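Local coordinates for protein exodeoxyribonuclease III (Methanosarcina mazei, PDB 5J8N) that probably cleaves DNA at abasic sites and trims duplex strands from their 3' ends, using bound magnesium or manganese ions, at residues A[20-23]-A[24-28]; A[117-120]-A[121-124]; A[131-134]-A[135-139]; A[166-170]-A[171-175]. The protein carries 3 engineered substitutions. All coordinates share one frame; numbering follows the deposited sequence. Where two conformers were deposited one is given.

Contact 1. Residues A[20-23]-A[24-28]; sequences KGFL and DLLLE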
loop_
_atom_site.group_PDB
_atom_site.type_symbol
_atom_site.label_atom_id
_atom_site.label_comp_id
_atom_site.label_asym_id
_atom_site.label_seq_id
_atom_site.Cartn_x
_atom_site.Cartn_y
_atom_site.Cartn_z
ATOM N N LYS A 20 15.236 -8.825 -8.760
ATOM C CA LYS A 20 15.612 -9.060 -7.374
ATOM C C LYS A 20 14.515 -9.777 -6.617
ATOM O O LYS A 20 14.419 -9.674 -5.413
ATOM C CB LYS A 20 15.907 -7.726 -6.677
ATOM C CG LYS A 20 17.064 -7.038 -7.210
ATOM C CD LYS A 20 18.266 -7.895 -7.051
ATOM C CE LYS A 20 19.517 -7.116 -7.282
ATOM N NZ LYS A 20 20.698 -7.974 -6.938
ATOM N N GLY A 21 13.702 -10.495 -7.356
ATOM C CA GLY A 21 12.777 -11.403 -6.696
ATOM C C GLY A 21 11.317 -11.123 -6.920
ATOM O O GLY A 21 10.473 -11.956 -6.503
ATOM N N PHE A 22 10.962 -9.943 -7.435
ATOM C CA PHE A 22 9.551 -9.695 -7.586
ATOM C C PHE A 22 8.911 -10.749 -8.484
ATOM O O PHE A 22 7.788 -11.203 -8.193
ATOM C CB PHE A 22 9.262 -8.279 -8.126
ATOM C CG PHE A 22 7.805 -8.103 -8.404
ATOM C CD1 PHE A 22 6.932 -8.009 -7.328
ATOM C CD2 PHE A 22 7.313 -8.240 -9.695
ATOM C CE1 PHE A 22 5.566 -7.977 -7.540
ATOM C CE2 PHE A 22 5.928 -8.161 -9.899
ATOM C CZ PHE A 22 5.099 -8.060 -8.843
ATOM N N LEU A 23 9.563 -11.135 -9.567
ATOM C CA LEU A 23 8.980 -12.117 -10.446
ATOM C C LEU A 23 8.844 -13.437 -9.709
ATOM O O LEU A 23 7.866 -14.173 -9.899
ATOM C CB LEU A 23 9.826 -12.286 -11.700
ATOM C CG LEU A 23 9.177 -12.437 -13.047
ATOM C CD1 LEU A 23 8.257 -11.258 -13.303
ATOM C CD2 LEU A 23 10.361 -12.438 -14.005
ATOM N N ASP A 24 9.829 -13.770 -8.883
ATOM C CA ASP A 24 9.700 -15.023 -8.124
ATOM C C ASP A 24 8.448 -14.991 -7.246
ATOM O O ASP A 24 7.695 -15.981 -7.157
ATOM C CB ASP A 24 10.923 -15.287 -7.225
ATOM C CG ASP A 24 12.225 -15.413 -7.993
ATOM O OD1 ASP A 24 12.229 -15.694 -9.212
ATOM O OD2 ASP A 24 13.243 -15.206 -7.323
ATOM N N LEU A 25 8.217 -13.841 -6.608
ATOM C CA LEU A 25 7.074 -13.723 -5.718
ATOM C C LEU A 25 5.787 -13.908 -6.506
ATOM O O LEU A 25 4.875 -14.615 -6.097
ATOM C CB LEU A 25 7.092 -12.368 -5.040
ATOM C CG LEU A 25 6.006 -11.980 -4.060
ATOM C CD1 LEU A 25 6.527 -10.900 -3.088
ATOM C CD2 LEU A 25 4.855 -11.469 -4.848
ATOM N N LEU A 26 5.706 -13.275 -7.662
ATOM C CA LEU A 26 4.487 -13.363 -8.442
ATOM C C LEU A 26 4.293 -14.740 -9.035
ATOM O O LEU A 26 3.206 -15.331 -8.867
ATOM C CB LEU A 26 4.534 -12.274 -9.538
ATOM C CG LEU A 26 3.282 -12.148 -10.387
ATOM C CD1 LEU A 26 2.017 -11.868 -9.585
ATOM C CD2 LEU A 26 3.559 -11.034 -11.429
ATOM N N LEU A 27 5.317 -15.290 -9.690
ATOM C CA LEU A 27 5.169 -16.531 -10.438
ATOM C C LEU A 27 5.017 -17.786 -9.547
ATOM O O LEU A 27 4.680 -18.846 -10.052
ATOM C CB LEU A 27 6.373 -16.745 -11.354
ATOM C CG LEU A 27 6.506 -15.701 -12.470
ATOM C CD1 LEU A 27 7.676 -16.071 -13.322
ATOM C CD2 LEU A 27 5.248 -15.635 -13.301
ATOM N N GLU A 28 5.269 -17.625 -8.254
ATOM C CA GLU A 28 5.050 -18.702 -7.311
ATOM C C GLU A 28 3.548 -19.005 -7.150
ATOM O O GLU A 28 3.158 -20.094 -6.718
ATOM C CB GLU A 28 5.664 -18.308 -5.952
ATOM C CG GLU A 28 5.721 -19.463 -4.954
ATOM C CD GLU A 28 6.407 -19.050 -3.673
ATOM O OE1 GLU A 28 6.210 -17.922 -3.176
ATOM O OE2 GLU A 28 7.161 -19.923 -3.185
#
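Gly21, at the N-cap position, opens this first turn of helix 22-27: its carbonyl O accepts from Leu25 N at 2.9 Å, starting the i to i+4 series. Glycine suits the site because its phi is strongly positive (118°), where a side chain would run into the preceding carbonyl. Asp24 turns back over it, with CB 3.4 Å from Gly21 O and carboxylate oxygen OD2 3.9 Å from Gly21 CA. An acid near the start of a helix is well placed, since its charge is probably favoured by the N-H groups of the first turn and the helix dipole.

Phe22 comes next. Its carbonyl receives Leu26 N, and its ring is swung along the helix with CG anti to the backbone N (chi1 174°), which carries CE2 to 4.0 Å from the CD2 methyl of Leu26. The two side chains cross at a slant, and Leu25 CD2 approaches the CE1 side of the ring more loosely. All three are buried, which suits large apolar side chains facing the sheet.

Leu23 faces differently. Its O accepts from Leu27 N at 2.8 Å in a nearly straight bond (170° at the hydrogen), and the two leucines run alongside each other in the same direction, with Leu23 CG 3.9 Å from Leu27 CD1. This pair lies on the more open side, where leucine still finds apolar company: Leu27, though exposed, also packs on Ile53 and Gln54.

In the fold, the short helix rests on one sheet of the DNase I-like sandwich: Phe22, Leu25 and Leu26 meet Val34 of strand 33-37, Phe22 and Leu25 reach Trp9 of strand 3-10, and Phe22 also packs on Leu14 and Ala17 of helix 14-18.

Contact 2. Residues A[117-120]-A[121-124]; sequences MSQE and RLGY. Engineered in segment 117-120: Met117 (natural residue Ala).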
loop_
_atom_site.group_PDB
_atom_site.type_symbol
_atom_site.label_atom_id
_atom_site.label_comp_id
_atom_site.label_asym_id
_atom_site.label_seq_id
_atom_site.Cartn_x
_atom_site.Cartn_y
_atom_site.Cartn_z
ATOM N N MET A 117 10.182 16.278 0.885
ATOM C CA MET A 117 10.965 17.162 -0.017
ATOM C C MET A 117 10.778 18.624 0.257
ATOM O O MET A 117 11.701 19.439 0.074
ATOM C CB MET A 117 10.592 16.993 -1.491
ATOM C CG MET A 117 10.292 15.645 -1.928
ATOM S SD MET A 117 8.677 15.122 -1.362
ATOM C CE MET A 117 9.057 13.402 -1.585
ATOM N N SER A 118 9.558 18.998 0.617
ATOM C CA SER A 118 9.203 20.399 0.737
ATOM C C SER A 118 7.913 20.583 1.506
ATOM O O SER A 118 7.101 19.656 1.639
ATOM C CB SER A 118 9.036 21.058 -0.651
ATOM O OG SER A 118 7.957 20.467 -1.387
ATOM N N GLN A 119 7.696 21.794 1.976
ATOM C CA GLN A 119 6.426 22.166 2.575
ATOM C C GLN A 119 5.316 21.954 1.569
ATOM O O GLN A 119 4.225 21.501 1.918
ATOM C CB GLN A 119 6.443 23.630 3.020
ATOM C CG GLN A 119 6.397 23.812 4.519
ATOM C CD GLN A 119 5.278 23.020 5.175
ATOM O OE1 GLN A 119 4.169 22.899 4.635
ATOM N NE2 GLN A 119 5.566 22.464 6.350
ATOM N N GLU A 120 5.576 22.253 0.305
ATOM C CA GLU A 120 4.488 22.152 -0.650
ATOM C C GLU A 120 4.116 20.665 -0.816
ATOM O O GLU A 120 2.921 20.326 -0.983
ATOM C CB GLU A 120 4.865 22.798 -1.977
ATOM C CG GLU A 120 3.868 22.591 -3.076
ATOM C CD GLU A 120 4.443 21.796 -4.210
ATOM O OE1 GLU A 120 5.666 21.896 -4.466
ATOM O OE2 GLU A 120 3.671 21.041 -4.826
ATOM N N ARG A 121 5.099 19.767 -0.740
ATOM C CA ARG A 121 4.768 18.367 -0.919
ATOM C C ARG A 121 4.146 17.803 0.345
ATOM O O ARG A 121 3.303 16.922 0.251
ATOM C CB ARG A 121 5.971 17.510 -1.333
ATOM C CG ARG A 121 6.404 17.754 -2.769
ATOM C CD ARG A 121 5.241 17.618 -3.752
ATOM N NE ARG A 121 4.837 16.226 -3.870
ATOM C CZ ARG A 121 3.930 15.774 -4.721
ATOM N NH1 ARG A 121 3.267 16.596 -5.522
ATOM N NH2 ARG A 121 3.710 14.485 -4.756
ATOM N N LEU A 122 4.513 18.349 1.498
ATOM C CA LEU A 122 3.808 17.957 2.727
ATOM C C LEU A 122 2.319 18.397 2.590
ATOM O O LEU A 122 1.413 17.612 2.914
ATOM C CB LEU A 122 4.449 18.596 3.969
ATOM C CG LEU A 122 3.671 18.355 5.275
ATOM C CD1 LEU A 122 3.503 16.852 5.554
ATOM C CD2 LEU A 122 4.375 19.049 6.448
ATOM N N GLY A 123 2.079 19.570 2.040
ATOM C CA GLY A 123 0.727 20.082 1.836
ATOM C C GLY A 123 -0.020 19.158 0.899
ATOM O O GLY A 123 -1.193 18.837 1.135
ATOM N N TYR A 124 0.650 18.710 -0.151
ATOM C CA TYR A 124 0.043 17.851 -1.138
ATOM C C TYR A 124 -0.318 16.522 -0.506
ATOM O O TYR A 124 -1.398 15.972 -0.751
ATOM C CB TYR A 124 1.011 17.647 -2.329
ATOM C CG TYR A 124 0.463 16.799 -3.470
ATOM C CD1 TYR A 124 -0.205 17.406 -4.544
ATOM C CD2 TYR A 124 0.640 15.429 -3.512
ATOM C CE1 TYR A 124 -0.698 16.626 -5.579
ATOM C CE2 TYR A 124 0.162 14.657 -4.548
ATOM C CZ TYR A 124 -0.502 15.269 -5.584
ATOM O OH TYR A 124 -0.966 14.470 -6.592
#
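Ser118 caps helix 119-141 by taking the N-H of Arg121 on its side-chain oxygen, OG to N 3.0 Å. This is the N-terminal end of the crossover helix in the beta-alpha-beta unit formed by strands 106-111 and 146-149. Serine suits an N-cap because its short side chain can stand in for the missing carbonyl of a preceding turn; here OG sits between the backbone N and carbonyl carbon (chi1 63°), which turns it toward that N-H. The carbonyl of Ser118 accepts from Leu122 N and, weakly, from Arg121 N, after which Gln119 O takes Gly123 N and Glu120 O takes Tyr124 N.

Two side chains lie against this cap. Arg121 CG lies 3.4 Å from Ser118 OG, and the engineered Met117 brings SD to 3.6 Å from Arg121 CB, a contact that holds for one of two modelled conformers and is correspondingly uncertain. On another side, the side chains of Gln119 and Leu122 run abreast, NE2 of Gln119 3.6 Å from CD2 of Leu122.

Further out, the arginine folds back at chi2 and chi3 toward Tyr124. Its NH2 makes a salt bridge to Glu94, while Glu120 OE2 stays 4.5 Å from Arg121 NH1, too far for a salt bridge. Tyr124 OH is hydrogen-bonded to the carbonyl of Val90 and its ring meets Phe91 edge-to-face, which fixes the surface the guanidinium rests on: Arg121 NH1 stands 3.4 Å above the Tyr124 ring plane, over its centre.

Contact 3. Residues A[131-134]-A[135-139]; sequences AFLD and YANAL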
loop_
_atom_site.group_PDB
_atom_site.type_symbol
_atom_site.label_atom_id
_atom_site.label_comp_id
_atom_site.label_asym_id
_atom_site.label_seq_id
_atom_site.Cartn_x
_atom_site.Cartn_y
_atom_site.Cartn_z
ATOM N N ALA A 131 -8.594 13.845 0.451
ATOM C CA ALA A 131 -9.372 13.375 -0.693
ATOM C C ALA A 131 -9.600 11.887 -0.590
ATOM O O ALA A 131 -10.681 11.415 -0.871
ATOM C CB ALA A 131 -8.686 13.721 -2.015
ATOM N N PHE A 132 -8.565 11.122 -0.251
ATOM C CA PHE A 132 -8.749 9.725 -0.053
ATOM C C PHE A 132 -9.782 9.395 1.024
ATOM O O PHE A 132 -10.635 8.508 0.800
ATOM C CB PHE A 132 -7.390 9.077 0.306
ATOM C CG PHE A 132 -7.569 7.737 1.032
ATOM C CD1 PHE A 132 -7.980 6.638 0.319
ATOM C CD2 PHE A 132 -7.438 7.635 2.414
ATOM C CE1 PHE A 132 -8.206 5.388 0.977
ATOM C CE2 PHE A 132 -7.698 6.423 3.058
ATOM C CZ PHE A 132 -8.118 5.342 2.354
ATOM N N LEU A 133 -9.741 10.093 2.155
ATOM C CA LEU A 133 -10.683 9.755 3.220
ATOM C C LEU A 133 -12.107 10.018 2.742
ATOM O O LEU A 133 -13.011 9.193 2.973
ATOM C CB LEU A 133 -10.352 10.561 4.477
ATOM C CG LEU A 133 -11.281 10.243 5.658
ATOM C CD1 LEU A 133 -11.354 8.741 5.890
ATOM C CD2 LEU A 133 -10.770 11.013 6.863
ATOM N N ASP A 134 -12.313 11.099 2.018
ATOM C CA ASP A 134 -13.665 11.363 1.543
ATOM C C ASP A 134 -14.109 10.324 0.524
ATOM O O ASP A 134 -15.284 9.895 0.526
ATOM C CB ASP A 134 -13.771 12.775 0.932
ATOM C CG ASP A 134 -13.720 13.884 1.982
ATOM O OD1 ASP A 134 -13.864 13.619 3.187
ATOM O OD2 ASP A 134 -13.495 15.032 1.610
ATOM N N TYR A 135 -13.213 9.907 -0.346
ATOM C CA TYR A 135 -13.486 8.887 -1.328
ATOM C C TYR A 135 -13.852 7.571 -0.664
ATOM O O TYR A 135 -14.881 6.971 -1.037
ATOM C CB TYR A 135 -12.271 8.720 -2.232
ATOM C CG TYR A 135 -12.440 7.752 -3.340
ATOM C CD1 TYR A 135 -12.318 6.383 -3.113
ATOM C CD2 TYR A 135 -12.758 8.196 -4.629
ATOM C CE1 TYR A 135 -12.470 5.471 -4.169
ATOM C CE2 TYR A 135 -12.909 7.292 -5.677
ATOM C CZ TYR A 135 -12.745 5.928 -5.423
ATOM O OH TYR A 135 -12.896 5.052 -6.481
ATOM N N ALA A 136 -13.033 7.111 0.271
ATOM C CA ALA A 136 -13.317 5.846 0.947
ATOM C C ALA A 136 -14.607 5.969 1.722
ATOM O O ALA A 136 -15.441 5.049 1.651
ATOM C CB ALA A 136 -12.155 5.521 1.826
ATOM N N ASN A 137 -14.836 7.081 2.425
ATOM C CA ASN A 137 -16.053 7.201 3.215
ATOM C C ASN A 137 -17.294 7.159 2.329
ATOM O O ASN A 137 -18.302 6.616 2.722
ATOM C CB ASN A 137 -16.003 8.466 4.056
ATOM C CG ASN A 137 -15.109 8.312 5.294
ATOM O OD1 ASN A 137 -14.690 7.222 5.648
ATOM N ND2 ASN A 137 -14.850 9.423 5.971
ATOM N N ALA A 138 -17.244 7.722 1.126
ATOM C CA ALA A 138 -18.401 7.670 0.267
ATOM C C ALA A 138 -18.704 6.232 -0.118
ATOM O O ALA A 138 -19.882 5.857 -0.112
ATOM C CB ALA A 138 -18.190 8.574 -0.979
ATOM N N LEU A 139 -17.696 5.446 -0.474
ATOM C CA LEU A 139 -17.931 4.031 -0.775
ATOM C C LEU A 139 -18.484 3.253 0.452
ATOM O O LEU A 139 -19.382 2.428 0.322
ATOM C CB LEU A 139 -16.670 3.335 -1.282
ATOM C CG LEU A 139 -16.221 3.817 -2.676
ATOM C CD1 LEU A 139 -14.923 3.112 -3.037
ATOM C CD2 LEU A 139 -17.280 3.554 -3.710
HETATM O O HOH W 1 -15.714 11.937 4.577
#
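Phe132 and Ala136, one turn apart, form the buried side of this piece of helix 119-141. The ring presents CE1 to the alanine methyl, 4.0 Å from CB, in an oblique approach; its first torsion (159°, CG roughly opposite the backbone N) carries it along the axis toward that methyl. Alanine fits at Ala136, where a bulky ring already occupies the buried face one turn earlier. The backbone is equally regular there: Ala136 N reaches Phe132 O at 2.8 Å. The ring is fixed further by edge-to-face meetings with Phe112 and Phe184.

The helix is the crossover of a beta-alpha-beta unit in the DNase I-like fold, and Phe132 faces the parallel strands it connects, touching Leu108 and Ile110 of strand 106-111 and Ile148 of strand 146-149. Tyr135 leaves by another side, its OH hydrogen-bonded to Arg99 and its ring edge-to-face with Phe97.

Leu133 and Asn137 mark the transition to the polar side. Leu133 slants across Asn137, its CD1 3.6 Å from ND2 of Asn137, and also packs on Trp180 of helix 175-186. Asn137 CB sits 3.3 Å from Leu133 O, the carbonyl that accepts Asn137 N. Asparagine can serve both ways here, because the amide offers an acceptor and a donor: OD1 is hydrogen-bonded to Tyr189 OH, while ND2 donates to a water.

At the exposed edge Asp134 does not touch the amide directly. That water bridges them, donating to Asp134 OD1 at 2.9 Å and accepting from Asn137 ND2 at 3.0 Å.

Contact 4. Residues A[166-170]-A[171-175]; sequences QNEMI and SGFLP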
loop_
_atom_site.group_PDB
_atom_site.type_symbol
_atom_site.label_atom_id
_atom_site.label_comp_id
_atom_site.label_asym_id
_atom_site.label_seq_id
_atom_site.Cartn_x
_atom_site.Cartn_y
_atom_site.Cartn_z
ATOM N N GLN A 166 13.722 10.708 17.511
ATOM C CA GLN A 166 14.631 11.363 16.585
ATOM C C GLN A 166 13.925 11.897 15.341
ATOM O O GLN A 166 14.545 12.564 14.494
ATOM C CB GLN A 166 15.729 10.385 16.173
ATOM C CG GLN A 166 16.638 9.967 17.339
ATOM C CD GLN A 166 17.494 11.108 17.909
ATOM O OE1 GLN A 166 17.395 12.268 17.491
ATOM N NE2 GLN A 166 18.339 10.772 18.878
ATOM N N ASN A 167 12.633 11.568 15.201
ATOM C CA ASN A 167 11.926 11.764 13.935
ATOM C C ASN A 167 10.662 12.614 14.004
ATOM O O ASN A 167 9.958 12.728 13.002
ATOM C CB ASN A 167 11.632 10.413 13.282
ATOM C CG ASN A 167 12.895 9.821 12.690
ATOM O OD1 ASN A 167 13.422 10.344 11.730
ATOM N ND2 ASN A 167 13.370 8.732 13.270
ATOM N N GLU A 168 10.435 13.280 15.120
ATOM C CA GLU A 168 9.189 14.045 15.280
ATOM C C GLU A 168 9.140 15.283 14.414
ATOM O O GLU A 168 8.049 15.824 14.199
ATOM C CB GLU A 168 8.990 14.407 16.743
ATOM C CG GLU A 168 8.718 13.150 17.594
ATOM C CD GLU A 168 8.801 13.500 19.090
ATOM O OE1 GLU A 168 9.869 13.966 19.570
ATOM O OE2 GLU A 168 7.784 13.352 19.755
ATOM N N MET A 169 10.260 15.726 13.855
ATOM C CA MET A 169 10.250 16.883 12.945
ATOM C C MET A 169 10.328 16.447 11.477
ATOM O O MET A 169 10.519 17.290 10.582
ATOM C CB MET A 169 11.412 17.823 13.275
ATOM C CG MET A 169 11.329 18.401 14.665
ATOM S SD MET A 169 12.370 19.838 14.849
ATOM C CE MET A 169 13.992 19.095 14.785
ATOM N N ILE A 170 10.256 15.148 11.237
ATOM C CA ILE A 170 10.422 14.587 9.896
ATOM C C ILE A 170 9.095 14.098 9.347
ATOM O O ILE A 170 8.417 13.312 10.009
ATOM C CB ILE A 170 11.407 13.380 9.897
ATOM C CG1 ILE A 170 12.787 13.801 10.419
ATOM C CG2 ILE A 170 11.509 12.713 8.484
ATOM C CD1 ILE A 170 13.385 14.929 9.650
ATOM N N SER A 171 8.710 14.544 8.151
ATOM C CA SER A 171 7.520 13.983 7.490
ATOM C C SER A 171 7.628 12.463 7.422
ATOM O O SER A 171 8.653 11.908 6.989
ATOM C CB SER A 171 7.350 14.591 6.081
ATOM O OG SER A 171 6.216 13.947 5.432
ATOM N N GLY A 172 6.567 11.791 7.877
ATOM C CA GLY A 172 6.628 10.371 8.179
ATOM C C GLY A 172 6.226 10.172 9.636
ATOM O O GLY A 172 5.686 9.129 9.997
ATOM N N PHE A 173 6.543 11.152 10.469
ATOM C CA PHE A 173 6.193 11.025 11.871
ATOM C C PHE A 173 5.803 12.367 12.477
ATOM O O PHE A 173 6.027 12.592 13.665
ATOM C CB PHE A 173 7.346 10.382 12.683
ATOM C CG PHE A 173 6.876 9.747 13.973
ATOM C CD1 PHE A 173 5.866 8.775 13.943
ATOM C CD2 PHE A 173 7.394 10.139 15.207
ATOM C CE1 PHE A 173 5.346 8.233 15.130
ATOM C CE2 PHE A 173 6.889 9.573 16.432
ATOM C CZ PHE A 173 5.871 8.613 16.352
ATOM N N LEU A 174 5.242 13.257 11.651
ATOM C CA LEU A 174 4.749 14.537 12.165
ATOM C C LEU A 174 3.445 14.381 12.908
ATOM O O LEU A 174 2.599 13.576 12.504
ATOM C CB LEU A 174 4.569 15.555 11.039
ATOM C CG LEU A 174 5.858 15.927 10.277
ATOM C CD1 LEU A 174 5.464 16.723 9.042
ATOM C CD2 LEU A 174 6.770 16.808 11.120
ATOM N N PRO A 175 3.250 15.161 13.982
ATOM C CA PRO A 175 1.957 15.048 14.670
ATOM C C PRO A 175 0.741 15.138 13.734
ATOM O O PRO A 175 -0.211 14.340 13.907
ATOM C CB PRO A 175 1.999 16.223 15.681
ATOM C CG PRO A 175 3.498 16.302 16.060
ATOM C CD PRO A 175 4.187 16.067 14.693
#
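Phe173 is turned with CG roughly opposite its backbone N (chi1 -158°), and Glu168 with CG opposite its carbonyl carbon (chi1 -67°); together these settings bring the two side chains abreast. Glu168 CG comes 4.1 Å from Phe173 CD2 in an oblique approach, so the CG methylene of the exposed acid does the touching, while the carboxylate lies farther along the chain. Phe173 CB lies 3.5 Å from Asn167 O, and that oxygen lies at the ring edge, near its plane.

Two tight turns in succession shape this stretch. A type I beta turn runs from Asn167 to Ile170, closed by Ile170 N to Asn167 O at 3.0 Å, and a second turn, close to type II, follows at once, with Phe173 N donating to Ile170 O at 2.9 Å. Gly172, in the third position of that second turn, takes a positive phi, 123°, where a CB would collide with the Ser171 carbonyl oxygen.

Leu174 folds back over the first turn, placing CD2 3.5 Å from Glu168 O and 3.6 Å from Met169 C. It is also the N-cap residue of helix 175-186. Pro175 begins that helix, a position proline tolerates well because no N-H is needed there. Glu177, in the first turn, accepts from Leu174 N and Gly172 N through OE1 and is hydrogen-bonded to Ser171 OG through OE2. On the inner side Phe173 packs against Leu161, Pro164 and Trp219.

Contacts 2 and 3 lie on the same helix, 119-141, their nearest atoms about 8 Å apart. Contact 4 meets contact 2 directly: Leu122 CD2 touches Leu174 CD1 at 3.7 Å, so the start of helix 119-141 packs against the loop leading into helix 175-186. Contact 1 stands apart, across the chain's centre from contacts 2 and 3, its centre about 34 Å from that of contact 2. The magnesium ion held by Asn12 and Glu38 lies about 14 Å from the Phe22 side chain and about 9 Å from that of the engineered Met117, in the conformer given. Contacts 2 and 4 both approach Asn153, the predicted transition-state stabiliser: the same Met117 side chain is about 7 Å from that of Asn153, and Gly172 about 6 Å.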